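Local coordinates for protein putative D-lactate dehydrogenase (Chlamydomonas reinhardtii, PDB 4ZGS) that serves as a pyruvate reductase of the chloroplast, probably forming D-lactate at the expense of NADH during fermentation, at residues A[175-179]-A[200-204]; A[179-185]-A[232-238]; A[73-79]-A[97-103]; A[36-42]-A[60-66]. All blocks are in the same frame, centred on the assembly; numbering follows the deposited sequence.

Contact 1 (A[175-179]-A[200-204])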
# COMPACT_ATOMS: atom_id res chain seq x y z
N GLU A 175 20.85 11.99 11.17
CA GLU A 175 20.62 13.19 11.99
C GLU A 175 20.62 14.50 11.21
O GLU A 175 21.47 14.72 10.35
CB GLU A 175 21.67 13.31 13.09
CG GLU A 175 21.35 12.56 14.35
CD GLU A 175 22.40 12.76 15.44
OE1 GLU A 175 23.33 13.60 15.25
OE2 GLU A 175 22.29 12.06 16.48
N MET A 176 19.71 15.39 11.57
CA MET A 176 19.70 16.70 10.92
C MET A 176 20.52 17.79 11.63
O MET A 176 20.91 18.77 10.98
CB MET A 176 18.26 17.15 10.78
CG MET A 176 17.88 17.71 9.42
SD MET A 176 16.15 18.02 9.61
CE MET A 176 15.74 16.41 10.26
N ARG A 177 20.87 17.58 12.90
CA ARG A 177 21.34 18.68 13.72
C ARG A 177 22.46 19.52 13.13
O ARG A 177 22.36 20.74 13.13
CB ARG A 177 21.82 18.24 15.11
CG ARG A 177 22.23 19.50 15.89
CD ARG A 177 22.32 19.36 17.41
NE ARG A 177 22.55 20.67 18.02
CZ ARG A 177 22.62 20.91 19.32
NH1 ARG A 177 22.48 19.93 20.20
NH2 ARG A 177 22.82 22.16 19.74
N HIS A 178 23.56 18.95 12.70
CA HIS A 178 24.59 19.87 12.24
C HIS A 178 24.72 19.99 10.71
O HIS A 178 25.69 20.55 10.22
CB HIS A 178 25.90 19.53 12.93
CG HIS A 178 25.86 19.82 14.40
ND1 HIS A 178 25.65 18.84 15.35
CD2 HIS A 178 25.95 20.98 15.09
CE1 HIS A 178 25.63 19.38 16.55
NE2 HIS A 178 25.81 20.68 16.42
N LYS A 179 23.77 19.43 9.98
CA LYS A 179 23.81 19.44 8.51
C LYS A 179 23.77 20.83 7.86
O LYS A 179 23.14 21.75 8.39
CB LYS A 179 22.65 18.60 7.98
CG LYS A 179 22.66 17.18 8.49
CD LYS A 179 23.98 16.52 8.13
CE LYS A 179 24.20 15.22 8.90
NZ LYS A 179 23.33 14.12 8.37
N ILE A 200 16.02 24.14 13.94
CA ILE A 200 16.25 22.70 14.16
C ILE A 200 17.71 22.48 14.54
O ILE A 200 18.05 21.51 15.20
CB ILE A 200 15.85 21.87 12.91
CG1 ILE A 200 14.33 21.88 12.80
CG2 ILE A 200 16.40 20.41 12.94
CD1 ILE A 200 13.82 21.47 11.46
N GLY A 201 18.53 23.46 14.22
CA GLY A 201 19.94 23.37 14.52
C GLY A 201 20.84 23.22 13.31
O GLY A 201 22.04 23.15 13.47
N CYS A 202 20.28 23.25 12.11
CA CYS A 202 21.11 23.12 10.91
C CYS A 202 21.99 24.34 10.69
O CYS A 202 21.70 25.43 11.18
CB CYS A 202 20.22 22.90 9.68
SG CYS A 202 19.12 21.44 9.78
N LYS A 203 23.05 24.16 9.91
CA LYS A 203 23.84 25.31 9.48
C LYS A 203 23.20 25.75 8.18
O LYS A 203 23.36 25.10 7.14
CB LYS A 203 25.30 24.95 9.26
CG LYS A 203 25.98 24.30 10.47
CD LYS A 203 27.35 23.80 10.08
CE LYS A 203 28.02 23.08 11.22
NZ LYS A 203 29.37 22.56 10.82
N VAL A 204 22.51 26.87 8.21
CA VAL A 204 21.72 27.27 7.07
C VAL A 204 22.48 28.29 6.24
O VAL A 204 23.11 29.19 6.77
CB VAL A 204 20.38 27.82 7.51
CG1 VAL A 204 19.50 28.12 6.30
CG2 VAL A 204 19.70 26.84 8.44

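Contact 2 (A[179-185]-A[232-238])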
# COMPACT_ATOMS: atom_id res chain seq x y z
N LYS A 179 23.77 19.43 9.98
CA LYS A 179 23.81 19.44 8.51
C LYS A 179 23.77 20.83 7.86
O LYS A 179 23.14 21.75 8.39
CB LYS A 179 22.65 18.60 7.98
CG LYS A 179 22.66 17.18 8.49
CD LYS A 179 23.98 16.52 8.13
CE LYS A 179 24.20 15.22 8.90
NZ LYS A 179 23.33 14.12 8.37
N VAL A 180 24.44 20.96 6.72
CA VAL A 180 24.42 22.17 5.92
C VAL A 180 23.21 22.19 4.98
O VAL A 180 23.03 21.28 4.18
CB VAL A 180 25.66 22.30 5.07
CG1 VAL A 180 25.57 23.55 4.21
CG2 VAL A 180 26.89 22.32 5.94
N VAL A 181 22.42 23.25 5.09
CA VAL A 181 21.18 23.47 4.37
C VAL A 181 21.20 24.73 3.52
O VAL A 181 21.30 25.83 4.07
CB VAL A 181 20.05 23.60 5.35
CG1 VAL A 181 18.75 24.07 4.65
CG2 VAL A 181 19.91 22.31 6.13
N GLY A 182 21.19 24.58 2.20
CA GLY A 182 20.95 25.69 1.29
C GLY A 182 19.48 26.04 1.12
O GLY A 182 18.70 25.21 0.66
N VAL A 183 19.11 27.28 1.41
CA VAL A 183 17.78 27.75 1.05
C VAL A 183 17.90 28.61 -0.17
O VAL A 183 18.64 29.60 -0.15
CB VAL A 183 17.10 28.55 2.14
CG1 VAL A 183 15.80 29.08 1.64
CG2 VAL A 183 16.89 27.69 3.36
N VAL A 184 17.25 28.19 -1.26
CA VAL A 184 17.28 28.93 -2.52
C VAL A 184 15.98 29.73 -2.71
O VAL A 184 14.90 29.19 -3.01
CB VAL A 184 17.51 28.00 -3.73
CG1 VAL A 184 17.58 28.82 -4.99
CG2 VAL A 184 18.80 27.22 -3.57
N GLY A 185 16.13 31.03 -2.54
CA GLY A 185 15.09 32.04 -2.53
C GLY A 185 14.65 32.25 -1.08
O GLY A 185 14.30 31.30 -0.34
N SER A 232 26.01 21.97 0.15
CA SER A 232 24.79 21.59 0.86
C SER A 232 24.49 20.10 0.95
O SER A 232 24.59 19.37 -0.04
CB SER A 232 23.60 22.33 0.24
OG SER A 232 23.82 23.73 0.30
N ASP A 233 24.10 19.65 2.14
CA ASP A 233 23.59 18.31 2.35
C ASP A 233 22.15 18.27 1.90
O ASP A 233 21.62 17.24 1.46
CB ASP A 233 23.66 17.91 3.83
CG ASP A 233 25.09 17.87 4.37
OD1 ASP A 233 25.94 17.15 3.78
OD2 ASP A 233 25.35 18.54 5.41
N ILE A 234 21.54 19.44 2.07
CA ILE A 234 20.15 19.68 1.77
C ILE A 234 19.95 21.00 1.05
O ILE A 234 20.46 22.05 1.50
CB ILE A 234 19.30 19.72 3.04
CG1 ILE A 234 19.54 18.47 3.88
CG2 ILE A 234 17.86 19.86 2.67
CD1 ILE A 234 18.87 18.53 5.23
N VAL A 235 19.24 20.93 -0.06
CA VAL A 235 18.84 22.08 -0.84
C VAL A 235 17.33 22.14 -0.93
O VAL A 235 16.68 21.14 -1.29
CB VAL A 235 19.43 22.05 -2.23
CG1 VAL A 235 18.88 23.17 -3.06
CG2 VAL A 235 20.95 22.16 -2.14
N THR A 236 16.75 23.29 -0.58
CA THR A 236 15.30 23.46 -0.66
C THR A 236 14.94 24.66 -1.51
O THR A 236 15.38 25.78 -1.23
CB THR A 236 14.68 23.58 0.73
OG1 THR A 236 13.29 23.89 0.58
CG2 THR A 236 15.32 24.74 1.51
N LEU A 237 14.17 24.44 -2.56
CA LEU A 237 13.89 25.49 -3.53
C LEU A 237 12.68 26.28 -3.12
O LEU A 237 11.61 25.71 -2.91
CB LEU A 237 13.69 24.90 -4.92
CG LEU A 237 14.75 23.92 -5.40
CD1 LEU A 237 14.45 23.45 -6.85
CD2 LEU A 237 16.12 24.58 -5.28
N HIS A 238 12.85 27.57 -2.84
CA HIS A 238 11.70 28.46 -2.66
C HIS A 238 11.53 29.64 -3.64
O HIS A 238 10.60 30.43 -3.50
CB HIS A 238 11.68 28.90 -1.22
CG HIS A 238 11.56 27.74 -0.29
ND1 HIS A 238 10.34 27.17 0.03
CD2 HIS A 238 12.50 26.95 0.29
CE1 HIS A 238 10.54 26.13 0.82
NE2 HIS A 238 11.84 25.97 0.99

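Contact 3 (A[73-79]-A[97-103])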
# COMPACT_ATOMS: atom_id res chain seq x y z
N ALA A 73 -20.75 25.69 -17.01
CA ALA A 73 -20.81 27.13 -16.83
C ALA A 73 -22.26 27.54 -16.89
O ALA A 73 -22.70 28.50 -16.28
CB ALA A 73 -20.01 27.83 -17.91
N GLN A 74 -23.02 26.74 -17.62
CA GLN A 74 -24.44 26.95 -17.78
C GLN A 74 -25.15 26.78 -16.45
O GLN A 74 -26.34 27.11 -16.31
CB GLN A 74 -24.94 25.99 -18.85
CG GLN A 74 -24.18 26.22 -20.15
CD GLN A 74 -24.43 25.16 -21.21
OE1 GLN A 74 -24.77 24.01 -20.89
NE2 GLN A 74 -24.27 25.53 -22.47
N LEU A 75 -24.41 26.26 -15.48
CA LEU A 75 -24.90 26.10 -14.12
C LEU A 75 -24.94 27.43 -13.36
O LEU A 75 -25.62 27.55 -12.34
CB LEU A 75 -24.00 25.11 -13.34
CG LEU A 75 -24.13 23.60 -13.58
CD1 LEU A 75 -22.96 22.85 -12.89
CD2 LEU A 75 -25.50 23.03 -13.16
N ALA A 76 -24.21 28.42 -13.88
CA ALA A 76 -23.98 29.68 -13.19
C ALA A 76 -25.03 30.71 -13.53
O ALA A 76 -24.91 31.88 -13.18
CB ALA A 76 -22.59 30.22 -13.51
N ARG A 77 -26.06 30.26 -14.25
CA ARG A 77 -27.15 31.11 -14.71
C ARG A 77 -27.85 31.79 -13.53
O ARG A 77 -28.38 31.13 -12.62
CB ARG A 77 -28.16 30.27 -15.47
CG ARG A 77 -29.23 31.03 -16.18
CD ARG A 77 -30.26 30.00 -16.60
NE ARG A 77 -29.68 28.93 -17.41
CZ ARG A 77 -30.36 27.85 -17.80
NH1 ARG A 77 -31.63 27.71 -17.45
NH2 ARG A 77 -29.77 26.91 -18.53
N GLY A 78 -27.89 33.12 -13.54
CA GLY A 78 -28.55 33.84 -12.47
C GLY A 78 -27.58 34.26 -11.39
O GLY A 78 -27.88 35.14 -10.60
N TYR A 79 -26.42 33.61 -11.33
CA TYR A 79 -25.46 33.91 -10.27
C TYR A 79 -24.53 35.10 -10.54
O TYR A 79 -24.22 35.45 -11.68
CB TYR A 79 -24.64 32.67 -9.95
CG TYR A 79 -25.47 31.63 -9.24
CD1 TYR A 79 -25.48 31.56 -7.86
CD2 TYR A 79 -26.27 30.75 -9.95
CE1 TYR A 79 -26.25 30.62 -7.20
CE2 TYR A 79 -27.02 29.80 -9.30
CZ TYR A 79 -27.01 29.74 -7.93
OH TYR A 79 -27.77 28.81 -7.28
N GLU A 97 -19.59 31.99 -21.66
CA GLU A 97 -20.85 31.48 -21.14
C GLU A 97 -21.16 31.95 -19.74
O GLU A 97 -22.32 32.18 -19.40
CB GLU A 97 -20.83 29.94 -21.17
CG GLU A 97 -20.76 29.40 -22.58
CD GLU A 97 -21.85 29.98 -23.43
OE1 GLU A 97 -23.00 30.02 -22.94
OE2 GLU A 97 -21.56 30.45 -24.55
N LEU A 98 -20.12 32.25 -18.97
CA LEU A 98 -20.31 32.82 -17.64
C LEU A 98 -20.81 34.24 -17.74
O LEU A 98 -21.63 34.66 -16.92
CB LEU A 98 -19.02 32.79 -16.82
CG LEU A 98 -18.58 31.42 -16.32
CD1 LEU A 98 -17.28 31.50 -15.49
CD2 LEU A 98 -19.71 30.80 -15.52
N ALA A 99 -20.34 34.98 -18.73
CA ALA A 99 -20.79 36.34 -18.91
C ALA A 99 -22.29 36.40 -19.14
O ALA A 99 -23.00 37.16 -18.48
CB ALA A 99 -20.04 37.00 -20.08
N LYS A 100 -22.79 35.54 -20.03
CA LYS A 100 -24.20 35.52 -20.39
C LYS A 100 -25.06 34.91 -19.30
O LYS A 100 -26.27 35.15 -19.25
CB LYS A 100 -24.38 34.75 -21.69
CG LYS A 100 -23.17 34.85 -22.58
CD LYS A 100 -22.89 36.29 -22.99
CE LYS A 100 -23.83 36.75 -24.10
NZ LYS A 100 -23.42 38.09 -24.60
N ALA A 101 -24.43 34.13 -18.43
CA ALA A 101 -25.10 33.63 -17.25
C ALA A 101 -25.39 34.79 -16.29
O ALA A 101 -26.32 34.74 -15.50
CB ALA A 101 -24.26 32.55 -16.56
N GLY A 102 -24.61 35.86 -16.41
CA GLY A 102 -24.80 37.00 -15.54
C GLY A 102 -23.72 37.26 -14.51
O GLY A 102 -23.80 38.27 -13.81
N VAL A 103 -22.74 36.37 -14.38
CA VAL A 103 -21.68 36.57 -13.39
C VAL A 103 -20.71 37.69 -13.80
O VAL A 103 -20.15 37.67 -14.91
CB VAL A 103 -20.86 35.25 -13.13
CG1 VAL A 103 -21.78 34.03 -12.96
CG2 VAL A 103 -19.85 34.99 -14.23

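Contact 4 (A[36-42]-A[60-66])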
# COMPACT_ATOMS: atom_id res chain seq x y z
N ARG A 36 -25.48 36.26 -4.97
CA ARG A 36 -25.66 34.86 -5.38
C ARG A 36 -24.34 34.32 -5.90
O ARG A 36 -23.83 34.77 -6.93
CB ARG A 36 -26.74 34.71 -6.45
CG ARG A 36 -28.17 34.84 -5.97
CD ARG A 36 -29.13 34.76 -7.14
NE ARG A 36 -29.10 33.45 -7.80
CZ ARG A 36 -29.76 32.36 -7.41
NH1 ARG A 36 -30.52 32.38 -6.33
NH2 ARG A 36 -29.65 31.24 -8.11
N CYS A 37 -23.80 33.33 -5.18
CA CYS A 37 -22.48 32.78 -5.45
C CYS A 37 -22.50 31.30 -5.88
O CYS A 37 -23.12 30.46 -5.22
CB CYS A 37 -21.63 32.91 -4.21
SG CYS A 37 -21.33 34.55 -3.59
N ILE A 38 -21.84 30.99 -6.98
CA ILE A 38 -21.65 29.60 -7.35
C ILE A 38 -20.18 29.19 -7.19
O ILE A 38 -19.30 29.95 -7.60
CB ILE A 38 -22.18 29.33 -8.81
CG1 ILE A 38 -22.00 27.85 -9.21
CG2 ILE A 38 -21.50 30.24 -9.82
CD1 ILE A 38 -22.83 27.44 -10.45
N CYS A 39 -19.90 28.03 -6.58
CA CYS A 39 -18.51 27.53 -6.43
C CYS A 39 -18.27 26.21 -7.17
O CYS A 39 -18.92 25.19 -6.90
CB CYS A 39 -18.12 27.32 -4.96
SG CYS A 39 -17.96 28.88 -4.04
N TYR A 40 -17.35 26.26 -8.12
CA TYR A 40 -16.95 25.08 -8.86
C TYR A 40 -15.90 24.21 -8.17
O TYR A 40 -15.13 24.66 -7.32
CB TYR A 40 -16.50 25.54 -10.23
CG TYR A 40 -17.67 26.05 -11.02
CD1 TYR A 40 -18.08 27.36 -10.92
CD2 TYR A 40 -18.40 25.20 -11.84
CE1 TYR A 40 -19.18 27.84 -11.63
CE2 TYR A 40 -19.49 25.66 -12.56
CZ TYR A 40 -19.89 26.99 -12.46
OH TYR A 40 -20.98 27.48 -13.17
N SER A 41 -15.86 22.93 -8.54
CA SER A 41 -14.89 22.01 -7.92
C SER A 41 -15.06 21.90 -6.41
O SER A 41 -14.07 21.95 -5.68
CB SER A 41 -13.45 22.42 -8.24
OG SER A 41 -13.23 22.45 -9.63
N THR A 42 -16.28 21.70 -5.93
CA THR A 42 -16.44 21.60 -4.49
C THR A 42 -16.25 20.16 -4.12
O THR A 42 -17.19 19.37 -4.13
CB THR A 42 -17.85 22.06 -4.02
OG1 THR A 42 -18.12 23.39 -4.49
CG2 THR A 42 -17.96 22.03 -2.52
N ASP A 60 -27.76 32.85 -0.60
CA ASP A 60 -27.87 31.81 -1.63
C ASP A 60 -26.48 31.53 -2.14
O ASP A 60 -25.84 32.41 -2.71
CB ASP A 60 -28.75 32.23 -2.81
CG ASP A 60 -30.21 32.41 -2.43
OD1 ASP A 60 -30.67 31.70 -1.50
OD2 ASP A 60 -30.90 33.25 -3.06
N THR A 61 -26.01 30.32 -1.88
CA THR A 61 -24.70 29.91 -2.36
C THR A 61 -24.81 28.49 -2.93
O THR A 61 -25.25 27.57 -2.25
CB THR A 61 -23.63 30.01 -1.24
OG1 THR A 61 -24.19 29.57 -0.00
CG2 THR A 61 -23.19 31.46 -1.07
N TYR A 62 -24.44 28.36 -4.20
CA TYR A 62 -24.53 27.11 -4.95
C TYR A 62 -23.18 26.38 -5.01
O TYR A 62 -22.18 26.91 -5.54
CB TYR A 62 -25.03 27.40 -6.36
CG TYR A 62 -25.40 26.18 -7.18
CD1 TYR A 62 -25.31 24.89 -6.65
CD2 TYR A 62 -25.79 26.31 -8.51
CE1 TYR A 62 -25.64 23.79 -7.42
CE2 TYR A 62 -26.10 25.24 -9.28
CZ TYR A 62 -26.03 23.98 -8.74
OH TYR A 62 -26.36 22.91 -9.55
N PHE A 63 -23.11 25.18 -4.45
CA PHE A 63 -21.85 24.42 -4.51
C PHE A 63 -21.92 23.27 -5.53
O PHE A 63 -22.66 22.30 -5.33
CB PHE A 63 -21.50 23.89 -3.12
CG PHE A 63 -21.07 24.98 -2.15
CD1 PHE A 63 -19.76 25.45 -2.15
CD2 PHE A 63 -22.00 25.57 -1.28
CE1 PHE A 63 -19.37 26.47 -1.25
CE2 PHE A 63 -21.62 26.61 -0.41
CZ PHE A 63 -20.31 27.06 -0.39
N VAL A 64 -21.18 23.41 -6.64
CA VAL A 64 -21.13 22.38 -7.68
C VAL A 64 -19.86 21.53 -7.57
O VAL A 64 -18.74 22.06 -7.52
CB VAL A 64 -21.25 23.00 -9.11
CG1 VAL A 64 -22.47 23.92 -9.22
CG2 VAL A 64 -19.98 23.72 -9.52
N GLU A 65 -20.02 20.20 -7.50
CA GLU A 65 -18.86 19.35 -7.32
C GLU A 65 -17.94 19.25 -8.53
O GLU A 65 -16.74 19.44 -8.39
CB GLU A 65 -19.28 17.96 -6.83
CG GLU A 65 -20.23 18.05 -5.64
CD GLU A 65 -20.53 16.70 -5.00
OE1 GLU A 65 -20.18 15.65 -5.60
OE2 GLU A 65 -21.09 16.69 -3.89
N PRO A 66 -18.48 19.00 -9.74
CA PRO A 66 -17.53 18.96 -10.86
C PRO A 66 -16.84 20.31 -11.10
O PRO A 66 -17.33 21.34 -10.65
CB PRO A 66 -18.41 18.58 -12.06
CG PRO A 66 -19.81 18.92 -11.66
CD PRO A 66 -19.85 18.67 -10.16

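Contact 1 (A[175-179]-A[200-204])
M176 reaches I200 and C202, residues before and after the glycine that ends helix 188-200. SD lies 4.1 Å from I200 CG2, and CG lies 3.9 Å from C202 SG; the long unbranched chain lets these two atoms serve different partners. R177 comes next in the type I turn M176-K179, closed by K179 N bonding to M176 O at 3.1 Å. The CB of R177 points away from 200-204, and its guanidinium makes a salt bridge with E137 of the second subunit. G201, of positive phi, ends the helix in a Schellman motif beside this arginine; a beta carbon there would press on R177 CG as well as on its own backbone. The imidazole of H178 has R177 CG over one face, while H178 O lies 3.6 Å from CE of the extended K203. K179 then carries a backbone hydrogen bond across the contact, K203 N to K179 O at 2.9 Å, leading the turn into strand 180-184. M176 and I200 both rest on F148 of helix 136-151, C202 packs on V181, and K203 continues pairing with V181, so the loop lies where strand 203-207, outermost of the sheet within this chain, begins.

Contact 2 (A[179-185]-A[232-238])
V180 O is gripped by two amides of the facing segment, D233 N at 2.8 Å and I234 N at 3.2 Å; the latter lies in the carbonyl plane, the former is tilted 24° from it. D233 answers with its side chain: with CG beside its own backbone N (chi1 -63°), OD2 accepts V180 N at 2.9 Å on the anti side, while OD1 makes a salt bridge with K258. Replacing D233 by alanine removes the carboxylate and would probably leave V180 N without this acceptor and K258 without its charged mate. Beyond, parallel pairing runs through G182, V184 and T236 to H238 N, which donates to V184 O at 2.6 Å. Glycine suits position 182 because a beta carbon would collide with S232 OG, itself hydrogen-bonded to L228 O. On one face V181 lies beside I234 and V183 beside T236; T236 turns CG2 to V183 CG2 (3.8 Å) and OG1 to H238 NE2, a weak bond. On the other, V184 CG2 touches V235 CG1 (4.1 Å) and L237 CD2. Beta-branched valine, isoleucine and threonine suit such extended strands. G185, opening the glycine-rich turn of what appears to be a Rossmann motif, comes within about 4 Å of bound NAD, nearest atoms. Strands 203-207 and 261-265 flank the pair, while I234 and T236 face helix 136-151 and V235 and L237 pack on L263.

Contact 3 (A[73-79]-A[97-103])
A76 and A101 bring together two chain reversals: the type II turn A76-Y79 and the Schellman motif that ends helix 92-101 at G102. Their methyls are small enough for the backbones to come close, and A101 CB sits 3.5 Å from A76 O. L98 lies about one turn earlier in the helix. Its CG is beside the backbone N (chi1 -72°); CD1 continues the chain, and the other branch, CD2, touches two methyls, 3.6 Å from A76 CB and 3.8 Å from A73 CB. A73 CB also touches E97 CB at 4.0 Å. In V103, after the glycine, chi1 of -45° sets CG1 beside the backbone N, on the side facing A76 CB at 3.9 Å, closing the apolar patch. Y79 turns the edge of its ring to A76 O, in plane, while R36 makes a cation-pi contact with the same ring. I38 of strand 36-39 packs against A76 and Y79, joining the turn to the sheet. Both G78 and G102 have positive phi, where a beta carbon would jam against the preceding carbonyl. The one hydrogen bond across the contact is nearly straight: G78 N to A101 O, 3.0 Å and 168° at the hydrogen, the donor tilted somewhat from the carbonyl plane.

Contact 4 (A[36-42]-A[60-66])
Backbone hydrogen bonds of a parallel strand pair join C37 and C39 to Y62 and V64: Y62 N reaches C37 O at 2.7 Å, C39 N reaches Y62 O at 2.7 Å, and V64 N follows on C39 O. Past the strands the pairing bends, T42 N going to V64 O and S41 N to P66 O at 3.0 Å, the last from above the carbonyl plane. The charged pair sits at the other end, where R36 NH1 and D60 OD2 form a long salt bridge of 3.4 Å, with guanidinium and carboxylate planes 68° apart. Apolar contacts occupy both faces. I38 holds CG1 opposite its backbone N (chi1 -180°), which carries CD1 to 3.7 Å from Y62 CD2 and equally near V64 CG1, which in turn lies over one face of the tyrosine ring. On the reverse side C39 CB meets F63 CD1 at 3.8 Å, its SG oblique to the ring, while T42 OG1 stands in plane at the ring edge. A serine in place of F63 would probably open a gap between C39, T42 and A51 of helix 44-57. Strand 36-39, that helix and strand 60-63, outermost within this chain, make a beta-alpha-beta unit, as in the flavodoxin-like substrate-binding domain of this dehydrogenase family.

How the contacts relate
Contacts 4 and 3 come first along the chain, in series, and contacts 1 and 2 follow with their segments alternating. Contact 4 lies in the five-stranded sheet and contact 3 packs beside it, centres 12 Å apart, meeting where Y79 and A76 lie against R36 and Y40. Contacts 1 and 2, 11 Å apart, both reach the six-stranded sheet of the NAD-binding domain; K179 is common to both, and K203 O probably receives a hydrogen bond from V181 N, 2.9 Å away. Between the groups the centres are 41 to 54 Å apart, on opposite sides of the chain's centre, without touching. Such separation fits the two-lobed build of this family, in which substrate and cofactor probably meet between the lobes.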